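Local coordinates for protein PHOX (Pseudomonas fluorescens, PDB 4A9V) that catalyses the release of phosphate from phosphate monoesters as an alkaline phosphatase of the PhoX family, using a complex iron–calcium cofactor held in a beta-propeller, at residues 70-75 with 181-186; 188-193 with 273-278; 248-253 with 261-266; 265-270 with 285-290. All coordinates share one frame; numbering follows the deposited sequence.

Interaction 1. Residues 70-75 with 181-186. With EDO (1,2-ethanediol), chain O.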
loop_
_atom_site.group_PDB
_atom_site.type_symbol
_atom_site.label_atom_id
_atom_site.label_comp_id
_atom_site.label_asym_id
_atom_site.label_seq_id
_atom_site.Cartn_x
_atom_site.Cartn_y
_atom_site.Cartn_z
ATOM N N GLY A 70 -2.400 -2.784 3.712
ATOM C CA GLY A 70 -1.197 -2.533 4.505
ATOM C C GLY A 70 -1.501 -2.431 5.991
ATOM O O GLY A 70 -2.590 -2.017 6.385
ATOM N N MET A 71 -0.510 -2.772 6.813
ATOM C CA MET A 71 -0.686 -2.783 8.258
ATOM C C MET A 71 0.656 -2.734 8.961
ATOM O O MET A 71 1.676 -3.216 8.458
ATOM C CB MET A 71 -1.455 -4.024 8.704
ATOM C CG MET A 71 -0.805 -5.331 8.313
ATOM S SD MET A 71 -1.862 -6.725 8.773
ATOM C CE MET A 71 -0.903 -8.081 8.123
ATOM N N SER A 72 0.626 -2.194 10.167
ATOM C CA SER A 72 1.785 -2.194 11.049
ATOM C C SER A 72 1.387 -2.676 12.437
ATOM O O SER A 72 0.270 -2.420 12.910
ATOM C CB SER A 72 2.375 -0.786 11.172
ATOM O OG SER A 72 2.953 -0.329 9.964
ATOM N N LEU A 73 2.367 -3.250 13.128
ATOM C CA LEU A 73 2.236 -3.646 14.517
ATOM C C LEU A 73 3.111 -2.736 15.387
ATOM O O LEU A 73 4.278 -2.481 15.066
ATOM C CB LEU A 73 2.635 -5.119 14.680
ATOM C CG LEU A 73 2.527 -5.687 16.094
ATOM C CD1 LEU A 73 2.185 -7.166 16.058
ATOM C CD2 LEU A 73 3.799 -5.468 16.898
ATOM N N PHE A 74 2.527 -2.269 16.486
ATOM C CA PHE A 74 3.187 -1.406 17.453
ATOM C C PHE A 74 3.293 -2.141 18.779
ATOM O O PHE A 74 2.291 -2.490 19.389
ATOM C CB PHE A 74 2.372 -0.122 17.654
ATOM C CG PHE A 74 2.304 0.751 16.430
ATOM C CD1 PHE A 74 1.392 0.493 15.418
ATOM C CD2 PHE A 74 3.173 1.821 16.281
ATOM C CE1 PHE A 74 1.364 1.273 14.276
ATOM C CE2 PHE A 74 3.150 2.603 15.136
ATOM C CZ PHE A 74 2.244 2.325 14.134
ATOM N N GLU A 75 4.517 -2.356 19.237
ATOM C CA GLU A 75 4.804 -2.836 20.595
ATOM C C GLU A 75 4.048 -1.999 21.605
ATOM O O GLU A 75 4.074 -0.783 21.508
ATOM C CB GLU A 75 6.300 -2.687 20.883
ATOM C CG GLU A 75 7.181 -3.661 20.122
ATOM C CD GLU A 75 8.635 -3.230 20.091
ATOM O OE1 GLU A 75 9.316 -3.362 21.129
ATOM O OE2 GLU A 75 9.098 -2.769 19.027
ATOM N N ASN A 181 1.212 1.398 3.867
ATOM C CA ASN A 181 1.439 1.894 5.209
ATOM C C ASN A 181 2.860 2.394 5.418
ATOM O O ASN A 181 3.778 2.055 4.669
ATOM C CB ASN A 181 1.146 0.777 6.223
ATOM C CG ASN A 181 2.073 -0.415 6.061
ATOM O OD1 ASN A 181 2.192 -0.988 4.969
ATOM N ND2 ASN A 181 2.796 -0.746 7.119
ATOM N N GLY A 182 3.042 3.083 6.544
ATOM C CA GLY A 182 4.347 3.304 7.144
ATOM C C GLY A 182 4.236 3.306 8.651
ATOM O O GLY A 182 3.161 3.517 9.204
ATOM N N LYS A 183 5.364 3.090 9.303
ATOM C CA LYS A 183 5.444 3.067 10.755
ATOM C C LYS A 183 6.562 4.011 11.154
ATOM O O LYS A 183 7.700 3.827 10.734
ATOM C CB LYS A 183 5.763 1.651 11.237
ATOM C CG LYS A 183 5.940 1.552 12.743
ATOM C CD LYS A 183 6.205 0.119 13.170
ATOM C CE LYS A 183 6.448 0.004 14.661
ATOM N NZ LYS A 183 6.799 -1.401 15.024
ATOM N N THR A 184 6.241 5.028 11.949
ATOM C CA THR A 184 7.252 6.025 12.286
ATOM C C THR A 184 7.941 5.661 13.597
ATOM O O THR A 184 7.343 5.034 14.476
ATOM C CB THR A 184 6.669 7.443 12.406
ATOM O OG1 THR A 184 5.970 7.556 13.649
ATOM C CG2 THR A 184 5.762 7.777 11.237
ATOM N N PRO A 185 9.174 6.154 13.779
ATOM C CA PRO A 185 9.887 5.874 15.015
ATOM C C PRO A 185 9.410 6.741 16.173
ATOM O O PRO A 185 9.874 6.547 17.289
ATOM C CB PRO A 185 11.352 6.167 14.663
ATOM C CG PRO A 185 11.308 7.042 13.465
ATOM C CD PRO A 185 10.069 6.645 12.717
ATOM N N TRP A 186 8.456 7.641 15.930
ATOM C CA TRP A 186 7.814 8.380 17.019
ATOM C C TRP A 186 6.418 7.876 17.300
ATOM O O TRP A 186 5.624 8.561 17.944
ATOM C CB TRP A 186 7.815 9.889 16.744
ATOM C CG TRP A 186 7.257 10.291 15.402
ATOM C CD1 TRP A 186 5.964 10.715 15.112
ATOM C CD2 TRP A 186 7.988 10.377 14.134
ATOM N NE1 TRP A 186 5.837 10.996 13.776
ATOM C CE2 TRP A 186 7.023 10.821 13.135
ATOM C CE3 TRP A 186 9.295 10.142 13.746
ATOM C CZ2 TRP A 186 7.355 10.920 11.793
ATOM C CZ3 TRP A 186 9.624 10.275 12.400
ATOM C CH2 TRP A 186 8.681 10.664 11.450
HETATM C C1 EDO O . 7.051 -0.560 18.521
HETATM O O1 EDO O . 6.720 -1.796 17.674
HETATM C C2 EDO O . 6.599 0.693 17.762
HETATM O O2 EDO O . 6.186 1.704 18.700
HETATM O O HOH W 1 1.916 -3.965 5.819
#
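The F74 ring has O2 of an ethanediol, probably from the crystallisation liquor, near its plane at one edge, while CG of K183 comes in obliquely, 3.8 Å from F74 CE2. Within 181-186, the W186 indole carries T184 CB over the centre of one face. The third flat group, the N181 amide, holds S72 OG almost in its plane: N181 ND2 donates to S72 OG at 2.9 Å with an N-H...O angle of 145°. N181 takes up its crowded rotamer, CG between the backbone N and the carbonyl carbon (chi1 63°), which turns the amide to strand 70-75; OD1 faces a water 2.9 Å from M71 N. The two strands run nearly the same way, 17° apart; each is an outermost strand of its own sheet, the two sheets meeting here as adjacent blades of a beta-propeller would. An alanine at N181 would lose the amide and would probably loosen the seam at S72 and the water-bridged M71 N. Further along, K183 lies fully extended, its CB 3.7 Å from S72 OG and its NZ bonded to L73 O at 2.7 Å, nearly along the C=O axis. The same ammonium donates to ethanediol O1 (K183 NZ to O1, 2.7 Å), and E75 N donates to that oxygen in an almost straight bond. Y189 of the adjacent strand packs on S72, F74 and N181.

Interaction 2. Residues 188-193 with 273-278. With CA (calcium ion), chain Q; FEO (mu-oxo-diiron), chain S.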
loop_
_atom_site.group_PDB
_atom_site.type_symbol
_atom_site.label_atom_id
_atom_site.label_comp_id
_atom_site.label_asym_id
_atom_site.label_seq_id
_atom_site.Cartn_x
_atom_site.Cartn_y
_atom_site.Cartn_z
ATOM N N THR A 188 3.793 6.555 15.498
ATOM C CA THR A 188 2.604 6.802 14.708
ATOM C C THR A 188 2.566 5.960 13.434
ATOM O O THR A 188 3.553 5.335 13.032
ATOM C CB THR A 188 2.435 8.288 14.359
ATOM O OG1 THR A 188 3.493 8.692 13.488
ATOM C CG2 THR A 188 2.406 9.158 15.620
ATOM N N TYR A 189 1.370 5.909 12.860
ATOM C CA TYR A 189 1.073 5.100 11.693
ATOM C C TYR A 189 0.794 6.025 10.513
ATOM O O TYR A 189 0.073 7.018 10.658
ATOM C CB TYR A 189 -0.177 4.262 11.982
ATOM C CG TYR A 189 -0.587 3.335 10.862
ATOM C CD1 TYR A 189 0.208 2.260 10.521
ATOM C CD2 TYR A 189 -1.807 3.483 10.207
ATOM C CE1 TYR A 189 -0.168 1.377 9.527
ATOM C CE2 TYR A 189 -2.195 2.600 9.208
ATOM C CZ TYR A 189 -1.378 1.535 8.894
ATOM O OH TYR A 189 -1.725 0.618 7.928
ATOM N N LEU A 190 1.346 5.694 9.350
ATOM C CA LEU A 190 1.010 6.391 8.115
ATOM C C LEU A 190 0.157 5.490 7.241
ATOM O O LEU A 190 0.491 4.318 7.023
ATOM C CB LEU A 190 2.284 6.787 7.358
ATOM C CG LEU A 190 3.305 7.623 8.140
ATOM C CD1 LEU A 190 4.497 7.980 7.262
ATOM C CD2 LEU A 190 2.687 8.873 8.750
ATOM N N THR A 191 -0.964 6.034 6.787
ATOM C CA THR A 191 -1.817 5.350 5.842
ATOM C C THR A 191 -1.875 6.146 4.540
ATOM O O THR A 191 -1.838 7.374 4.542
ATOM C CB THR A 191 -3.227 5.083 6.416
ATOM O OG1 THR A 191 -3.939 4.243 5.507
ATOM C CG2 THR A 191 -4.018 6.359 6.631
ATOM N N CYS A 192 -1.921 5.434 3.423
ATOM C CA CYS A 192 -1.683 6.012 2.111
ATOM C C CYS A 192 -2.933 5.909 1.248
ATOM O O CYS A 192 -3.435 4.813 1.008
ATOM C CB CYS A 192 -0.546 5.256 1.440
ATOM S SG CYS A 192 1.046 5.581 2.209
ATOM N N GLU A 193 -3.426 7.047 0.770
ATOM C CA GLU A 193 -4.586 7.093 -0.117
ATOM C C GLU A 193 -4.122 6.896 -1.553
ATOM O O GLU A 193 -3.344 7.694 -2.071
ATOM C CB GLU A 193 -5.299 8.443 0.037
ATOM C CG GLU A 193 -5.865 8.633 1.431
ATOM C CD GLU A 193 -6.306 10.052 1.768
ATOM O OE1 GLU A 193 -6.060 11.006 0.996
ATOM O OE2 GLU A 193 -6.922 10.207 2.849
ATOM N N GLU A 273 1.091 4.373 -2.590
ATOM C CA GLU A 273 1.043 2.966 -2.195
ATOM C C GLU A 273 1.443 2.815 -0.726
ATOM O O GLU A 273 0.594 2.566 0.126
ATOM C CB GLU A 273 1.923 2.107 -3.088
ATOM C CG GLU A 273 1.802 0.625 -2.758
ATOM C CD GLU A 273 0.770 -0.105 -3.592
ATOM O OE1 GLU A 273 0.347 0.459 -4.633
ATOM O OE2 GLU A 273 0.422 -1.255 -3.218
ATOM N N ASN A 274 2.733 2.951 -0.419
ATOM C CA ASN A 274 3.196 2.902 0.970
ATOM C C ASN A 274 4.169 4.035 1.270
ATOM O O ASN A 274 4.395 4.927 0.455
ATOM C CB ASN A 274 3.735 1.502 1.375
ATOM C CG ASN A 274 5.229 1.329 1.145
ATOM O OD1 ASN A 274 5.800 1.863 0.192
ATOM N ND2 ASN A 274 5.845 0.461 1.942
ATOM N N ALA A 275 4.678 4.034 2.496
ATOM C CA ALA A 275 5.521 5.110 2.989
ATOM C C ALA A 275 6.628 4.483 3.832
ATOM O O ALA A 275 6.387 3.996 4.930
ATOM C CB ALA A 275 4.695 6.084 3.816
ATOM N N ALA A 276 7.810 4.366 3.241
ATOM C CA ALA A 276 8.917 3.620 3.837
ATOM C C ALA A 276 9.822 4.560 4.616
ATOM O O ALA A 276 10.429 5.459 4.037
ATOM C CB ALA A 276 9.716 2.910 2.755
ATOM N N LEU A 277 9.911 4.355 5.926
ATOM C CA LEU A 277 10.689 5.239 6.794
ATOM C C LEU A 277 12.169 4.883 6.788
ATOM O O LEU A 277 12.541 3.719 6.918
ATOM C CB LEU A 277 10.155 5.176 8.226
ATOM C CG LEU A 277 9.118 6.232 8.606
ATOM C CD1 LEU A 277 9.736 7.614 8.723
ATOM C CD2 LEU A 277 7.944 6.234 7.647
ATOM N N ALA A 278 12.995 5.920 6.805
ATOM C CA ALA A 278 14.421 5.803 7.043
ATOM C C ALA A 278 14.865 7.072 7.765
ATOM O O ALA A 278 14.042 7.919 8.111
ATOM C CB ALA A 278 15.164 5.628 5.718
HETATM CA CA CA Q . -0.944 -3.078 -3.617
HETATM FE FE1 FEO S . -3.645 -0.609 -3.511
HETATM FE FE2 FEO S . -1.082 -0.292 -5.833
HETATM O O FEO S . -2.261 -1.312 -4.694
HETATM O O HOH W 2 -3.574 -2.599 -2.676
HETATM O O HOH W 3 -1.044 -2.597 -1.152
HETATM O O HOH W 4 -1.394 -5.233 -2.455
HETATM O O HOH W 5 -2.801 -4.061 -5.195
HETATM O O HOH W 6 -4.910 -1.453 -5.195
#
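Metal coordination belongs to one side of the contact: E273, its side chain pointing away from 188-193, splits its carboxylate between two metals. OE1 binds FE2 of the mu-oxo-diiron group at 2.0 Å, and OE2 binds the calcium at 2.3 Å. CG stands anti to the backbone N, and a bend at chi2 (93°) turns the carboxylate toward the cluster. The bridging oxo group itself reaches the calcium at 2.5 Å, so E273 and the oxide tie the iron pair and the calcium together, and four waters help fill the calcium shell. E194, D292 and E387 also bind iron, and D479 joins E273 on the calcium.

Apolar packing carries most of the contact between the segments, and no hydrogen bond crosses between 188-193 and 273-278; N274 ND2, outside this contact, hydrogen-bonds I389 O on strand 386-391. L190, with CG beside the backbone N (chi1 -55°), extends CD1 to A275 CB at 3.9 Å; the same methyl meets CD2 of L277, the two leucines crossing at about a right angle. C192 lies against the backbone of 273-275, its SG 3.6 Å from N274 C and 4.0 Å from A275 CB.

Carbon-to-carbonyl contact completes the set: C192 CB sits 3.2 Å from E273 O, backing the main chain just where it presents the ligand. Strand 189-193 thus packs L190 and C192 against the metal-bearing segment that leads into strand 276-279, at the iron-calcium cofactor site of the PhoX phosphatase beta-propeller.

Interaction 3. Residues 248-253 with 261-266. With EDO (1,2-ethanediol), chain M.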
loop_
_atom_site.group_PDB
_atom_site.type_symbol
_atom_site.label_atom_id
_atom_site.label_comp_id
_atom_site.label_asym_id
_atom_site.label_seq_id
_atom_site.Cartn_x
_atom_site.Cartn_y
_atom_site.Cartn_z
ATOM N N TRP A 248 -3.449 11.744 -0.179
ATOM C CA TRP A 248 -2.397 12.152 0.752
ATOM C C TRP A 248 -1.988 11.007 1.641
ATOM O O TRP A 248 -2.682 9.986 1.745
ATOM C CB TRP A 248 -2.901 13.309 1.614
ATOM C CG TRP A 248 -3.401 14.487 0.816
ATOM C CD1 TRP A 248 -4.720 14.817 0.533
ATOM C CD2 TRP A 248 -2.597 15.533 0.181
ATOM N NE1 TRP A 248 -4.785 15.966 -0.220
ATOM C CE2 TRP A 248 -3.537 16.453 -0.439
ATOM C CE3 TRP A 248 -1.237 15.797 0.092
ATOM C CZ2 TRP A 248 -3.114 17.611 -1.064
ATOM C CZ3 TRP A 248 -0.820 16.945 -0.582
ATOM C CH2 TRP A 248 -1.741 17.841 -1.130
ATOM N N VAL A 249 -0.835 11.170 2.277
ATOM C CA VAL A 249 -0.424 10.349 3.401
ATOM C C VAL A 249 -1.042 10.933 4.666
ATOM O O VAL A 249 -0.978 12.138 4.905
ATOM C CB VAL A 249 1.107 10.327 3.517
ATOM C CG1 VAL A 249 1.536 9.472 4.698
ATOM C CG2 VAL A 249 1.721 9.792 2.233
ATOM N N VAL A 250 -1.657 10.064 5.455
ATOM C CA VAL A 250 -2.394 10.461 6.644
ATOM C C VAL A 250 -1.742 9.830 7.873
ATOM O O VAL A 250 -1.466 8.634 7.894
ATOM C CB VAL A 250 -3.863 9.999 6.537
ATOM C CG1 VAL A 250 -4.652 10.445 7.756
ATOM C CG2 VAL A 250 -4.496 10.529 5.264
ATOM N N GLU A 251 -1.455 10.647 8.883
ATOM C CA GLU A 251 -0.776 10.203 10.091
ATOM C C GLU A 251 -1.791 10.002 11.222
ATOM O O GLU A 251 -2.627 10.873 11.503
ATOM C CB GLU A 251 0.287 11.226 10.497
ATOM C CG GLU A 251 1.154 10.764 11.657
ATOM C CD GLU A 251 2.345 11.664 11.947
ATOM O OE1 GLU A 251 2.421 12.774 11.376
ATOM O OE2 GLU A 251 3.152 11.297 12.827
ATOM N N ILE A 252 -1.720 8.820 11.828
ATOM C CA ILE A 252 -2.625 8.368 12.879
ATOM C C ILE A 252 -1.816 7.977 14.114
ATOM O O ILE A 252 -0.810 7.283 14.006
ATOM C CB ILE A 252 -3.426 7.136 12.388
ATOM C CG1 ILE A 252 -4.366 7.523 11.239
ATOM C CG2 ILE A 252 -4.196 6.471 13.524
ATOM C CD1 ILE A 252 -4.848 6.354 10.401
ATOM N N ASP A 253 -2.299 8.385 15.287
ATOM C CA ASP A 253 -1.721 7.943 16.547
ATOM C C ASP A 253 -2.550 6.800 17.123
ATOM O O ASP A 253 -3.616 7.036 17.683
ATOM C CB ASP A 253 -1.676 9.103 17.540
ATOM C CG ASP A 253 -1.027 8.721 18.859
ATOM O OD1 ASP A 253 -0.690 7.530 19.045
ATOM O OD2 ASP A 253 -0.884 9.610 19.732
ATOM N N PRO A 261 -6.758 12.253 13.079
ATOM C CA PRO A 261 -5.691 12.021 12.110
ATOM C C PRO A 261 -5.476 13.218 11.198
ATOM O O PRO A 261 -6.371 14.052 11.015
ATOM C CB PRO A 261 -6.189 10.805 11.317
ATOM C CG PRO A 261 -7.166 10.133 12.235
ATOM C CD PRO A 261 -7.841 11.264 12.950
ATOM N N VAL A 262 -4.271 13.280 10.637
ATOM C CA VAL A 262 -3.799 14.469 9.937
ATOM C C VAL A 262 -3.274 14.101 8.552
ATOM O O VAL A 262 -2.349 13.297 8.421
ATOM C CB VAL A 262 -2.663 15.159 10.711
ATOM C CG1 VAL A 262 -2.260 16.443 10.004
ATOM C CG2 VAL A 262 -3.072 15.440 12.149
ATOM N N LYS A 263 -3.823 14.747 7.525
ATOM C CA LYS A 263 -3.297 14.621 6.166
ATOM C C LYS A 263 -2.059 15.492 6.012
ATOM O O LYS A 263 -2.104 16.705 6.228
ATOM C CB LYS A 263 -4.361 14.992 5.139
ATOM C CG LYS A 263 -5.655 14.210 5.330
ATOM C CD LYS A 263 -6.352 13.858 4.026
ATOM C CE LYS A 263 -7.601 13.037 4.296
ATOM N NZ LYS A 263 -8.260 12.549 3.053
ATOM N N ARG A 264 -0.939 14.860 5.679
ATOM C CA ARG A 264 0.365 15.512 5.700
ATOM C C ARG A 264 0.723 15.987 4.286
ATOM O O ARG A 264 1.344 15.266 3.505
ATOM C CB ARG A 264 1.424 14.552 6.246
ATOM C CG ARG A 264 1.197 14.168 7.699
ATOM C CD ARG A 264 1.333 15.361 8.634
ATOM N NE ARG A 264 1.221 14.973 10.036
ATOM C CZ ARG A 264 1.172 15.829 11.051
ATOM N NH1 ARG A 264 1.294 17.131 10.834
ATOM N NH2 ARG A 264 1.008 15.379 12.280
ATOM N N THR A 265 0.313 17.205 3.947
ATOM C CA THR A 265 0.429 17.673 2.572
ATOM C C THR A 265 1.872 17.893 2.100
ATOM O O THR A 265 2.117 17.907 0.895
ATOM C CB THR A 265 -0.433 18.919 2.279
ATOM O OG1 THR A 265 0.033 20.043 3.040
ATOM C CG2 THR A 265 -1.904 18.647 2.576
ATOM N N ALA A 266 2.830 18.028 3.017
ATOM C CA ALA A 266 4.225 18.164 2.607
ATOM C C ALA A 266 4.737 16.937 1.858
ATOM O O ALA A 266 5.740 17.020 1.155
ATOM C CB ALA A 266 5.123 18.464 3.797
HETATM C C1 EDO M . -1.080 11.756 14.480
HETATM O O1 EDO M . -0.247 11.688 15.643
HETATM C C2 EDO M . -0.593 12.888 13.582
HETATM O O2 EDO M . 0.392 13.653 14.288
HETATM O O HOH W 7 0.837 13.355 1.498
#
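E251 OE1 is gripped by R264: NE donates to it at 2.8 Å in a salt bridge, and NH2 adds a weak bond. The oxygen offers its anti lone pair, although it lies 32° out of the guanidinium plane, and the carboxylate and guanidinium planes are 61° apart. V262 CG1 covers the centre of one guanidinium face, while O2 of an ethanediol, probably from the crystallisation liquor, sits at the edge near NH2. At the other end, T265 CG2 stands over the six-membered ring of W248 in a CH-pi contact, 3.6 Å from the centroid; K263 CD approaches W248 CD1 instead. On the face bearing V250 and K263, these two side chains run side by side, V250 CG2 meeting K263 CG at 3.9 Å. P261 CB fits against V250 CG1 and I252 CG1.

Backbone bonds set this register. R264 N gives V249 O a nearly straight bond of 2.8 Å, and E251 and V262 exchange a pair, E251 N to V262 O at 2.8 Å and V262 N to E251 O at 3.0 Å. Water 7 accepts from V249 N and donates to R264 O, extending the pairing beyond the direct bonds.

In the next shell, E251 OE2 is held by T188 OG1 and W186 NE1, R264 NH1 by D320, and K263 NZ by a salt bridge to E193; S152 O bonds T265 OG1, and W248 NE1 bonds N244 O. The result is an antiparallel beta hairpin, strongly twisted (139° between strand directions), set within a mixed sheet of the propeller.

Interaction 4. Residues 265-270 with 285-290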
loop_
_atom_site.group_PDB
_atom_site.type_symbol
_atom_site.label_atom_id
_atom_site.label_comp_id
_atom_site.label_asym_id
_atom_site.label_seq_id
_atom_site.Cartn_x
_atom_site.Cartn_y
_atom_site.Cartn_z
ATOM N N THR A 265 0.313 17.205 3.947
ATOM C CA THR A 265 0.429 17.673 2.572
ATOM C C THR A 265 1.872 17.893 2.100
ATOM O O THR A 265 2.117 17.907 0.895
ATOM C CB THR A 265 -0.433 18.919 2.279
ATOM O OG1 THR A 265 0.033 20.043 3.040
ATOM C CG2 THR A 265 -1.904 18.647 2.576
ATOM N N ALA A 266 2.830 18.028 3.017
ATOM C CA ALA A 266 4.225 18.164 2.607
ATOM C C ALA A 266 4.737 16.937 1.858
ATOM O O ALA A 266 5.740 17.020 1.155
ATOM C CB ALA A 266 5.123 18.464 3.797
ATOM N N LEU A 267 4.075 15.795 2.024
ATOM C CA LEU A 267 4.502 14.556 1.376
ATOM C C LEU A 267 3.886 14.381 -0.016
ATOM O O LEU A 267 4.218 13.430 -0.721
ATOM C CB LEU A 267 4.196 13.343 2.265
ATOM C CG LEU A 267 5.217 13.034 3.364
ATOM C CD1 LEU A 267 5.396 14.187 4.347
ATOM C CD2 LEU A 267 4.819 11.762 4.102
ATOM N N GLY A 268 3.093 15.358 -0.456
ATOM C CA GLY A 268 2.620 15.395 -1.837
ATOM C C GLY A 268 1.339 14.610 -2.074
ATOM O O GLY A 268 0.999 13.709 -1.297
ATOM N N ARG A 269 0.639 14.964 -3.148
ATOM C CA ARG A 269 -0.616 14.322 -3.522
ATOM C C ARG A 269 -0.416 13.497 -4.786
ATOM O O ARG A 269 0.047 14.014 -5.808
ATOM C CB ARG A 269 -1.703 15.380 -3.757
ATOM C CG ARG A 269 -3.001 14.813 -4.299
ATOM C CD ARG A 269 -4.098 15.856 -4.239
ATOM N NE ARG A 269 -5.260 15.491 -5.040
ATOM C CZ ARG A 269 -5.393 15.739 -6.338
ATOM N NH1 ARG A 269 -4.424 16.329 -7.020
ATOM N NH2 ARG A 269 -6.479 15.329 -6.970
ATOM N N PHE A 270 -0.744 12.213 -4.700
ATOM C CA PHE A 270 -0.647 11.259 -5.798
ATOM C C PHE A 270 -1.270 9.952 -5.293
ATOM O O PHE A 270 -1.939 9.956 -4.257
ATOM C CB PHE A 270 0.803 11.104 -6.347
ATOM C CG PHE A 270 1.868 10.861 -5.298
ATOM C CD1 PHE A 270 2.211 9.571 -4.920
ATOM C CD2 PHE A 270 2.683 11.904 -4.877
ATOM C CE1 PHE A 270 3.279 9.339 -4.073
ATOM C CE2 PHE A 270 3.749 11.679 -4.035
ATOM C CZ PHE A 270 4.067 10.396 -3.657
ATOM N N ALA A 285 14.055 12.598 9.321
ATOM C CA ALA A 285 13.197 11.548 8.791
ATOM C C ALA A 285 13.209 11.544 7.271
ATOM O O ALA A 285 13.205 12.598 6.634
ATOM C CB ALA A 285 11.775 11.719 9.304
ATOM N N VAL A 286 13.174 10.342 6.713
ATOM C CA VAL A 286 13.072 10.130 5.277
ATOM C C VAL A 286 11.892 9.198 5.027
ATOM O O VAL A 286 11.706 8.209 5.737
ATOM C CB VAL A 286 14.376 9.504 4.728
ATOM C CG1 VAL A 286 14.269 9.218 3.239
ATOM C CG2 VAL A 286 15.562 10.412 5.031
ATOM N N VAL A 287 11.081 9.551 4.038
ATOM C CA VAL A 287 9.934 8.729 3.656
ATOM C C VAL A 287 9.965 8.488 2.149
ATOM O O VAL A 287 9.803 9.423 1.368
ATOM C CB VAL A 287 8.596 9.394 4.038
ATOM C CG1 VAL A 287 7.453 8.422 3.794
ATOM C CG2 VAL A 287 8.613 9.892 5.479
ATOM N N TYR A 288 10.249 7.254 1.738
ATOM C CA TYR A 288 10.204 6.885 0.316
ATOM C C TYR A 288 8.787 6.451 -0.061
ATOM O O TYR A 288 8.128 5.742 0.703
ATOM C CB TYR A 288 11.182 5.738 0.019
ATOM C CG TYR A 288 12.638 6.078 0.230
ATOM C CD1 TYR A 288 13.342 6.793 -0.721
ATOM C CD2 TYR A 288 13.331 5.597 1.330
ATOM C CE1 TYR A 288 14.691 7.058 -0.561
ATOM C CE2 TYR A 288 14.679 5.859 1.505
ATOM C CZ TYR A 288 15.364 6.572 0.540
ATOM O OH TYR A 288 16.709 6.840 0.683
ATOM N N MET A 289 8.314 6.877 -1.231
ATOM C CA MET A 289 6.912 6.731 -1.607
ATOM C C MET A 289 6.766 6.432 -3.096
ATOM O O MET A 289 7.226 7.208 -3.930
ATOM C CB MET A 289 6.156 8.024 -1.304
ATOM C CG MET A 289 6.055 8.342 0.173
ATOM S SD MET A 289 5.292 9.944 0.494
ATOM C CE MET A 289 6.608 11.044 -0.032
ATOM N N GLY A 290 5.955 5.433 -3.422
ATOM C CA GLY A 290 5.600 5.143 -4.805
ATOM C C GLY A 290 4.222 5.679 -5.159
ATOM O O GLY A 290 3.334 5.752 -4.309
#
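F270 holds CG in the crowded position between its backbone N and carbonyl carbon (chi1 50°), which swings the ring toward strand 285-290. M289 places CG beside its backbone N (chi1 -66°), continues extended, then bends at chi3 (-72°) so that SD and CE turn to L267. Its CB meets the edge of the F270 ring, CZ to CB 3.9 Å, with the side chains crossing at about a right angle. G290 O also lies at that ring's edge, in plane, 3.6 Å from CE1 of F270. The two stacking partners of the ring, H272 and Y299, come from outside these segments. L267 CB packs on M289 SD at 4.0 Å, and L267 CD2 reaches V287 CG1 at 4.3 Å. G268 follows with a positive phi, where a side chain would jam against the preceding carbonyl, and its N bonds T265 O at 3.0 Å. An alanine at F270 would lose the ring and is likely to weaken both the packing on M289 and the stacks with H272 and Y299. The contact joins the loop between strands 262-264 and 276-279 to strand 284-290. No hydrogen bond crosses it: L267 O, buried without a polar partner, faces the M289 methyl, CE to O 3.4 Å, so cohesion rests on dispersion and on weakly polar contacts of C-H edges and a thioether methyl with carbonyl oxygens.

In the fold
Strand 189-193 of interaction 2 links interactions 1 and 3. It pairs with 178-183 of interaction 1 through G182 O and L190 N (2.8 Å), and with 249-252 of interaction 3, to which the E193-K263 salt bridge also ties it. Interactions 1 and 3 meet directly at W186 and E251. Interaction 4 shares T265 and A266 with interaction 3, and its strand 284-290 pairs with 276-279 of interaction 2 through A276 N and Y288 O (2.9 Å). The metals lie at interaction 2; the N181 and E273 side chains are about 8 Å apart, the V249 side chain is about 13 Å from the diiron group, and G290 is about 9 Å from it.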